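Local structure of uncharacterized protein (Parabacteroides merdae ATCC 43184, 5BMT) at residues A[28-34]-A[55-59]. The protein is of unknown function but combines an immunoglobulin-like fold with a region related to the OB domain of Bacteroides lipoproteins. Sequence-based numbering, arbitrary orientation.
Sequences PLGYYPL and FTVDF
Tyr31 lays one face of its ring over the CE1 edge of Phe55 in an edge-to-face (T-shaped) pair, the side chains running past each other in opposite directions. CE1 of Phe55 sits over the centre of the tyrosine ring, and the two planes meet at 60°, well short of perpendicular. One face of Phe55 takes a methyl: CD1 of Leu34 stands 3.5 Å from the Phe55 ring centroid, 16° off its normal, a CH-pi contact. With CG between its own backbone N and carbonyl carbon (chi1 51°), the Phe55 ring is directed at the 28-34 segment, and Pro28 meets its far end, CG to Phe55 CZ at 4.0 Å. Val57, two residues along the same strand, turns CG2 into the angle between Leu34 and Tyr31; this methyl is 3.9 Å from Leu34 CD2 and 3.6 Å from Tyr31 OH. The tyrosine hydroxyl ends at the edge of the Phe59 ring, with OH 3.4 Å from Phe59 CZ, while Val57 CG1 rests over one face of that same ring. Pro28 to Tyr31 form a type II turn, closed by the Tyr31 N to Pro28 O hydrogen bond, at the end of strand 24-28; the connection to strand 34-35 packs against strand 50-57. Leu34 is backbone-bonded to Ile26, bringing strands 24-28 and 34-35 together, consistent with a closed, OB-like barrel. With no hydrogen bond joining the segments, their association probably draws mainly on burial of apolar surface around Leu34, Phe55 and Val57, while Tyr31 and Phe59 lie nearer solvent.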
# COMPACT_ATOMS: atom_id res chain seq x y z
N PRO A 28 5.96 -9.53 -5.23
CA PRO A 28 5.91 -8.14 -5.74
C PRO A 28 4.61 -7.85 -6.45
O PRO A 28 4.04 -8.72 -7.13
CB PRO A 28 7.08 -8.07 -6.74
CG PRO A 28 7.89 -9.39 -6.51
CD PRO A 28 6.84 -10.38 -6.07
N LEU A 29 4.15 -6.59 -6.33
CA LEU A 29 2.97 -6.17 -7.09
C LEU A 29 3.28 -6.29 -8.61
O LEU A 29 4.31 -5.80 -9.07
CB LEU A 29 2.67 -4.70 -6.74
CG LEU A 29 1.47 -4.06 -7.46
CD1 LEU A 29 0.15 -4.77 -7.07
CD2 LEU A 29 1.41 -2.56 -7.18
N GLY A 30 2.40 -6.95 -9.35
CA GLY A 30 2.58 -7.11 -10.80
C GLY A 30 3.63 -8.10 -11.26
O GLY A 30 3.88 -8.20 -12.46
N TYR A 31 4.20 -8.92 -10.34
CA TYR A 31 5.21 -9.89 -10.71
C TYR A 31 4.95 -11.22 -10.05
O TYR A 31 4.08 -11.33 -9.18
CB TYR A 31 6.63 -9.37 -10.32
CG TYR A 31 7.73 -9.89 -11.22
CD1 TYR A 31 7.98 -9.28 -12.45
CD2 TYR A 31 8.52 -10.96 -10.85
CE1 TYR A 31 8.99 -9.75 -13.30
CE2 TYR A 31 9.53 -11.45 -11.69
CZ TYR A 31 9.77 -10.82 -12.91
OH TYR A 31 10.76 -11.26 -13.74
N TYR A 32 5.70 -12.22 -10.45
CA TYR A 32 5.65 -13.54 -9.85
C TYR A 32 6.32 -13.56 -8.49
O TYR A 32 7.20 -12.72 -8.24
CB TYR A 32 6.45 -14.50 -10.74
CG TYR A 32 5.81 -14.78 -12.06
CD1 TYR A 32 4.65 -15.54 -12.15
CD2 TYR A 32 6.39 -14.34 -13.24
CE1 TYR A 32 4.09 -15.87 -13.38
CE2 TYR A 32 5.84 -14.66 -14.48
CZ TYR A 32 4.71 -15.44 -14.55
OH TYR A 32 4.16 -15.74 -15.77
N PRO A 33 6.04 -14.60 -7.67
CA PRO A 33 6.78 -14.72 -6.39
C PRO A 33 8.25 -15.00 -6.66
O PRO A 33 8.60 -15.70 -7.63
CB PRO A 33 6.12 -15.92 -5.69
CG PRO A 33 4.75 -16.06 -6.36
CD PRO A 33 5.04 -15.66 -7.82
N LEU A 34 9.11 -14.45 -5.79
CA LEU A 34 10.56 -14.58 -5.94
C LEU A 34 11.21 -15.11 -4.71
O LEU A 34 10.86 -14.71 -3.60
CB LEU A 34 11.17 -13.20 -6.20
CG LEU A 34 10.56 -12.42 -7.38
CD1 LEU A 34 11.18 -11.04 -7.45
CD2 LEU A 34 10.76 -13.17 -8.69
N PHE A 55 14.97 -6.00 -8.11
CA PHE A 55 15.40 -7.36 -8.37
C PHE A 55 15.60 -7.63 -9.84
O PHE A 55 15.10 -6.90 -10.71
CB PHE A 55 14.30 -8.33 -7.85
CG PHE A 55 12.89 -8.03 -8.30
CD1 PHE A 55 12.40 -8.54 -9.50
CD2 PHE A 55 12.05 -7.23 -7.52
CE1 PHE A 55 11.08 -8.27 -9.89
CE2 PHE A 55 10.76 -6.93 -7.95
CZ PHE A 55 10.28 -7.46 -9.12
N THR A 56 16.32 -8.73 -10.11
CA THR A 56 16.56 -9.22 -11.46
C THR A 56 16.44 -10.74 -11.45
O THR A 56 16.91 -11.39 -10.51
CB THR A 56 17.94 -8.77 -11.96
OG1 THR A 56 18.10 -7.38 -11.72
CG2 THR A 56 18.15 -9.08 -13.43
N VAL A 57 15.81 -11.28 -12.49
CA VAL A 57 15.64 -12.72 -12.68
C VAL A 57 16.48 -13.14 -13.88
O VAL A 57 16.35 -12.54 -14.95
CB VAL A 57 14.16 -13.11 -12.88
CG1 VAL A 57 14.01 -14.60 -13.24
CG2 VAL A 57 13.32 -12.75 -11.65
N ASP A 58 17.29 -14.20 -13.72
CA ASP A 58 18.03 -14.82 -14.83
C ASP A 58 17.19 -16.01 -15.26
O ASP A 58 17.21 -17.05 -14.62
CB ASP A 58 19.44 -15.24 -14.36
CG ASP A 58 20.30 -15.90 -15.44
OD1 ASP A 58 19.81 -16.05 -16.59
OD2 ASP A 58 21.44 -16.30 -15.13
N PHE A 59 16.40 -15.83 -16.33
CA PHE A 59 15.50 -16.87 -16.81
C PHE A 59 16.23 -18.11 -17.35
O PHE A 59 15.62 -19.18 -17.41
CB PHE A 59 14.58 -16.28 -17.90
CG PHE A 59 13.58 -15.31 -17.31
CD1 PHE A 59 12.44 -15.76 -16.67
CD2 PHE A 59 13.80 -13.93 -17.38
CE1 PHE A 59 11.55 -14.86 -16.05
CE2 PHE A 59 12.91 -13.03 -16.78
CZ PHE A 59 11.80 -13.50 -16.10